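Local coordinates for protein uricase (Bacillus fastidiosus, PDB 4R8X) that catalyses, as a urate oxidase of the uricase family, the oxidation of urate, the first of three steps towards (S)-allantoin in purine breakdown, at residues M5-G10 / S64-T69; D70-F75 / E97-K102. One frame throughout, in Å; residues are numbered along the deposited sequence.

Contact 1 of 2, residues M5-G10 / S64-T69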
loop_
_atom_site.group_PDB
_atom_site.type_symbol
_atom_site.label_atom_id
_atom_site.label_comp_id
_atom_site.label_asym_id
_atom_site.label_seq_id
_atom_site.Cartn_x
_atom_site.Cartn_y
_atom_site.Cartn_z
ATOM N N MET D 5 1.221 14.860 25.702
ATOM C CA MET D 5 2.676 14.765 25.824
ATOM C C MET D 5 3.131 13.327 25.993
ATOM O O MET D 5 2.911 12.712 27.031
ATOM C CB MET D 5 3.207 15.635 26.969
ATOM C CG MET D 5 4.706 15.493 27.173
ATOM S SD MET D 5 5.440 16.754 28.240
ATOM C CE MET D 5 4.721 16.362 29.830
ATOM N N PHE D 6 3.767 12.790 24.952
ATOM C CA PHE D 6 4.336 11.446 25.005
ATOM C C PHE D 6 5.402 11.311 23.925
ATOM O O PHE D 6 5.473 12.125 23.008
ATOM C CB PHE D 6 3.263 10.359 24.846
ATOM C CG PHE D 6 2.448 10.478 23.583
ATOM C CD1 PHE D 6 2.919 9.972 22.380
ATOM C CD2 PHE D 6 1.206 11.085 23.600
ATOM C CE1 PHE D 6 2.167 10.075 21.207
ATOM C CE2 PHE D 6 0.456 11.187 22.442
ATOM C CZ PHE D 6 0.933 10.680 21.245
ATOM N N TYR D 7 6.243 10.294 24.038
ATOM C CA TYR D 7 7.178 10.006 22.962
ATOM C C TYR D 7 7.565 8.533 23.055
ATOM O O TYR D 7 7.395 7.902 24.102
ATOM C CB TYR D 7 8.401 10.931 23.022
ATOM C CG TYR D 7 9.461 10.477 23.985
ATOM C CD1 TYR D 7 9.223 10.453 25.355
ATOM C CD2 TYR D 7 10.706 10.077 23.524
ATOM C CE1 TYR D 7 10.195 10.039 26.238
ATOM C CE2 TYR D 7 11.680 9.673 24.390
ATOM C CZ TYR D 7 11.415 9.641 25.746
ATOM O OH TYR D 7 12.382 9.216 26.616
ATOM N N GLY D 8 8.081 7.977 21.965
ATOM C CA GLY D 8 8.423 6.576 21.989
ATOM C C GLY D 8 9.011 6.040 20.705
ATOM O O GLY D 8 9.594 6.792 19.920
ATOM N N LYS D 9 8.862 4.731 20.514
ATOM C CA LYS D 9 9.364 4.046 19.328
ATOM C C LYS D 9 8.250 3.202 18.757
ATOM O O LYS D 9 7.623 2.430 19.472
ATOM C CB LYS D 9 10.550 3.153 19.697
ATOM C CG LYS D 9 11.407 2.723 18.517
ATOM C CD LYS D 9 12.246 3.872 18.005
ATOM C CE LYS D 9 13.619 3.429 17.581
ATOM N NZ LYS D 9 14.421 4.621 17.205
ATOM N N GLY D 10 8.030 3.337 17.454
ATOM C CA GLY D 10 7.064 2.513 16.744
ATOM C C GLY D 10 7.753 1.548 15.804
ATOM O O GLY D 10 8.955 1.673 15.583
ATOM N N SER D 64 18.059 15.402 29.438
ATOM C CA SER D 64 18.544 14.781 30.674
ATOM C C SER D 64 17.717 13.595 31.169
ATOM O O SER D 64 18.268 12.598 31.641
ATOM C CB SER D 64 18.665 15.830 31.777
ATOM O OG SER D 64 19.603 16.824 31.401
ATOM N N LEU D 65 16.397 13.700 31.051
ATOM C CA LEU D 65 15.512 12.645 31.521
ATOM C C LEU D 65 14.923 11.870 30.357
ATOM O O LEU D 65 13.901 11.194 30.492
ATOM C CB LEU D 65 14.397 13.229 32.388
ATOM C CG LEU D 65 14.827 13.703 33.774
ATOM C CD1 LEU D 65 13.634 14.270 34.534
ATOM C CD2 LEU D 65 15.483 12.556 34.541
ATOM N N VAL D 66 15.579 11.970 29.208
ATOM C CA VAL D 66 15.089 11.310 28.010
ATOM C C VAL D 66 15.745 9.947 27.815
ATOM O O VAL D 66 16.948 9.852 27.577
ATOM C CB VAL D 66 15.284 12.185 26.760
ATOM C CG1 VAL D 66 14.876 11.420 25.497
ATOM C CG2 VAL D 66 14.485 13.472 26.890
ATOM N N VAL D 67 14.957 8.892 27.965
ATOM C CA VAL D 67 15.371 7.573 27.520
ATOM C C VAL D 67 15.372 7.622 25.992
ATOM O O VAL D 67 14.367 8.002 25.379
ATOM C CB VAL D 67 14.392 6.488 28.008
ATOM C CG1 VAL D 67 14.800 5.113 27.481
ATOM C CG2 VAL D 67 14.285 6.512 29.541
ATOM N N ALA D 68 16.491 7.260 25.373
ATOM C CA ALA D 68 16.600 7.314 23.914
ATOM C C ALA D 68 15.638 6.305 23.292
ATOM O O ALA D 68 15.453 5.216 23.834
ATOM C CB ALA D 68 18.027 7.028 23.479
ATOM N N THR D 69 15.000 6.667 22.180
ATOM C CA THR D 69 14.032 5.753 21.562
ATOM C C THR D 69 14.692 4.428 21.160
ATOM O O THR D 69 14.095 3.354 21.296
ATOM C CB THR D 69 13.243 6.394 20.372
ATOM O OG1 THR D 69 14.127 6.654 19.276
ATOM C CG2 THR D 69 12.540 7.682 20.810
#

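Contact 2 of 2, residues D70-F75 / E97-K102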
loop_
_atom_site.group_PDB
_atom_site.type_symbol
_atom_site.label_atom_id
_atom_site.label_comp_id
_atom_site.label_asym_id
_atom_site.label_seq_id
_atom_site.Cartn_x
_atom_site.Cartn_y
_atom_site.Cartn_z
ATOM N N ASP D 70 15.937 4.500 20.699
ATOM C CA ASP D 70 16.676 3.295 20.360
ATOM C C ASP D 70 16.847 2.402 21.591
ATOM O O ASP D 70 16.763 1.176 21.502
ATOM C CB ASP D 70 18.027 3.661 19.754
ATOM C CG ASP D 70 18.855 2.454 19.407
ATOM O OD1 ASP D 70 18.616 1.868 18.336
ATOM O OD2 ASP D 70 19.757 2.100 20.198
ATOM N N SER D 71 17.072 3.021 22.746
ATOM C CA SER D 71 17.160 2.276 23.994
ATOM C C SER D 71 15.847 1.597 24.348
ATOM O O SER D 71 15.843 0.498 24.895
ATOM C CB SER D 71 17.599 3.198 25.131
ATOM O OG SER D 71 18.848 3.776 24.826
ATOM N N MET D 72 14.730 2.242 24.025
ATOM C CA MET D 72 13.419 1.627 24.240
ATOM C C MET D 72 13.261 0.368 23.413
ATOM O O MET D 72 12.704 -0.633 23.880
ATOM C CB MET D 72 12.286 2.575 23.888
ATOM C CG MET D 72 12.269 3.859 24.655
ATOM S SD MET D 72 10.860 4.838 24.114
ATOM C CE MET D 72 11.457 6.451 24.561
ATOM N N LYS D 73 13.726 0.438 22.169
ATOM C CA LYS D 73 13.693 -0.698 21.276
ATOM C C LYS D 73 14.499 -1.860 21.861
ATOM O O LYS D 73 14.021 -2.989 21.907
ATOM C CB LYS D 73 14.220 -0.288 19.900
ATOM C CG LYS D 73 14.512 -1.449 18.962
ATOM C CD LYS D 73 15.370 -1.015 17.789
ATOM C CE LYS D 73 16.759 -0.571 18.238
ATOM N NZ LYS D 73 17.672 -1.677 18.618
ATOM N N ASN D 74 15.710 -1.572 22.341
ATOM C CA ASN D 74 16.546 -2.594 22.966
ATOM C C ASN D 74 15.873 -3.195 24.195
ATOM O O ASN D 74 15.916 -4.396 24.416
ATOM C CB ASN D 74 17.911 -2.023 23.374
ATOM C CG ASN D 74 18.762 -1.609 22.188
ATOM O OD1 ASN D 74 18.591 -2.116 21.083
ATOM N ND2 ASN D 74 19.709 -0.696 22.423
ATOM N N PHE D 75 15.252 -2.337 24.995
ATOM C CA PHE D 75 14.535 -2.768 26.191
ATOM C C PHE D 75 13.466 -3.808 25.845
ATOM O O PHE D 75 13.376 -4.865 26.483
ATOM C CB PHE D 75 13.892 -1.545 26.838
ATOM C CG PHE D 75 13.402 -1.760 28.253
ATOM C CD1 PHE D 75 12.136 -2.281 28.499
ATOM C CD2 PHE D 75 14.186 -1.385 29.335
ATOM C CE1 PHE D 75 11.669 -2.449 29.799
ATOM C CE2 PHE D 75 13.724 -1.552 30.635
ATOM C CZ PHE D 75 12.472 -2.080 30.867
ATOM N N GLU D 97 5.459 -2.688 33.002
ATOM C CA GLU D 97 5.857 -2.676 34.408
ATOM C C GLU D 97 7.368 -2.592 34.530
ATOM O O GLU D 97 7.890 -1.896 35.404
ATOM C CB GLU D 97 5.292 -3.903 35.115
ATOM C CG GLU D 97 3.792 -3.766 35.307
ATOM C CD GLU D 97 3.085 -5.029 35.754
ATOM O OE1 GLU D 97 3.652 -6.138 35.638
ATOM O OE2 GLU D 97 1.937 -4.900 36.225
ATOM N N ALA D 98 8.072 -3.277 33.634
ATOM C CA ALA D 98 9.531 -3.262 33.648
ATOM C C ALA D 98 10.078 -1.860 33.371
ATOM O O ALA D 98 11.013 -1.411 34.044
ATOM C CB ALA D 98 10.075 -4.263 32.637
ATOM N N PHE D 99 9.507 -1.168 32.383
ATOM C CA PHE D 99 9.908 0.211 32.112
ATOM C C PHE D 99 9.723 1.077 33.366
ATOM O O PHE D 99 10.609 1.854 33.731
ATOM C CB PHE D 99 9.084 0.812 30.960
ATOM C CG PHE D 99 9.675 0.621 29.584
ATOM C CD1 PHE D 99 10.880 1.198 29.237
ATOM C CD2 PHE D 99 8.972 -0.079 28.616
ATOM C CE1 PHE D 99 11.399 1.052 27.958
ATOM C CE2 PHE D 99 9.475 -0.229 27.333
ATOM C CZ PHE D 99 10.697 0.331 27.006
ATOM N N LEU D 100 8.571 0.943 34.023
ATOM C CA LEU D 100 8.285 1.748 35.211
ATOM C C LEU D 100 9.233 1.430 36.358
ATOM O O LEU D 100 9.593 2.323 37.132
ATOM C CB LEU D 100 6.831 1.582 35.638
ATOM C CG LEU D 100 5.818 2.249 34.704
ATOM C CD1 LEU D 100 4.404 1.856 35.073
ATOM C CD2 LEU D 100 5.988 3.769 34.718
ATOM N N ALA D 101 9.650 0.172 36.465
ATOM C CA ALA D 101 10.572 -0.216 37.529
ATOM C C ALA D 101 11.945 0.374 37.267
ATOM O O ALA D 101 12.656 0.756 38.199
ATOM C CB ALA D 101 10.656 -1.728 37.637
ATOM N N LYS D 102 12.320 0.441 35.991
ATOM C CA LYS D 102 13.647 0.920 35.616
ATOM C C LYS D 102 13.762 2.445 35.695
ATOM O O LYS D 102 14.791 2.969 36.097
ATOM C CB LYS D 102 14.003 0.433 34.209
ATOM C CG LYS D 102 15.371 0.852 33.727
ATOM C CD LYS D 102 16.452 0.372 34.661
ATOM C CE LYS D 102 17.818 0.621 34.054
ATOM N NZ LYS D 102 18.874 0.073 34.937
#

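Contact 1 of 2, residues M5-G10 / S64-T69
Tyr7 reaches from its strand over the chain that leads into helix 69-82, its phenol end lying beside Val66 and Val67. The hydroxyl gives its hydrogen to Val67 O at 2.6 Å, in the carbonyl plane and on a lone pair, with a C=O...OH angle of 121°. This oxygen lies at the ring edge, and Val66 CG1, anti to its backbone N (chi1 175°), packs 3.8 Å from Tyr7 CE2. An alanine in place of Tyr7 would probably leave Val67 O without this donor and open a gap beside Val66 CG1. Two residues along, Lys9 crosses Thr69 at about a right angle; its chain bends at chi2 and chi3, and NZ donates to Thr69 OG1 at 2.9 Å. The methyl CG2 of the same threonine rests 3.2 Å from Gly8 O. The two hydrogen bonds grip the chain just ahead of the helix and at its first residue, with Ala68 at the N-cap position. Strand 5-17 pairs with strand 40-50 on one edge and antiparallel with a strand of a second subunit, so the sheet runs on across the interface, as in the multimeric barrels of the tunnelling (T-) fold, while Val66 leans on Ser57 of helix 55-59.

Contact 2 of 2, residues D70-F75 / E97-K102
Phe75 and Phe99 lie face to face, their planes 16° from parallel and their centroids 3.9 Å apart, and this stack is the heart of the contact between two helices. The side chains slide past each other in opposite directions, each ring reaching towards the other helix. The overlap is uneven: Phe75 CD1 sits over the centre of the Phe99 ring, whereas Phe99 CE1 lies above the Phe75 ring but displaced towards its rim. The closest atoms are Phe75 CD1 and Phe99 CZ, at 3.3 Å. The CB of Phe75 already points toward the facing helix, and chi1 of -166° sets CG anti to the backbone N.

Further out, the Phe75 ring meets the backbone of the other helix with its edge, CZ standing 3.5 Å from Ala98 C. The methyl of Ala98, its CB, packs against Phe75 CZ at 3.7 Å, and its small size probably lets the ring come this near. Lys102 adds CB at 4.1 Å from Phe75 CE2, while its NZ forms a salt bridge with Glu186 of the second subunit. At the other end of the stack, the edge of Phe99 faces Met72: Phe99 CZ lies 3.8 Å from Met72 O. No hydrogen bond joins the two segments, so apolar packing carries the contact.

The helix segments run at 123° to one another, with axes 11.9 Å apart at closest approach. Both helices lie against the antiparallel sheet, consistent with the T-fold of uricases, Phe99 and Met72 touching Val47 of strand 40-50 and Phe99 also Val109 of strand 108-125, while Tyr187 of the second subunit meets the Phe75 ring.

How the contacts relate
Read from the N terminus, the two contacts follow in series, neither enclosing nor crossing the other. Contact 1 closes a long loop of 53 residues, which holds strand 40-50 and helix 55-59, and returns the chain to its first strand. Contact 2 then opens at once on the next residue and closes a shorter, mostly helical connection of 21 residues. Their centres are about 10 Å apart, and Met72 joins them: Met72 CE packs 3.2 Å from Tyr7 CE2. Together they tie the first strand, the entry to helix 69-82 and the end of helix 88-102 together on the same side of the chain's centre, and both contacts touch the second subunit.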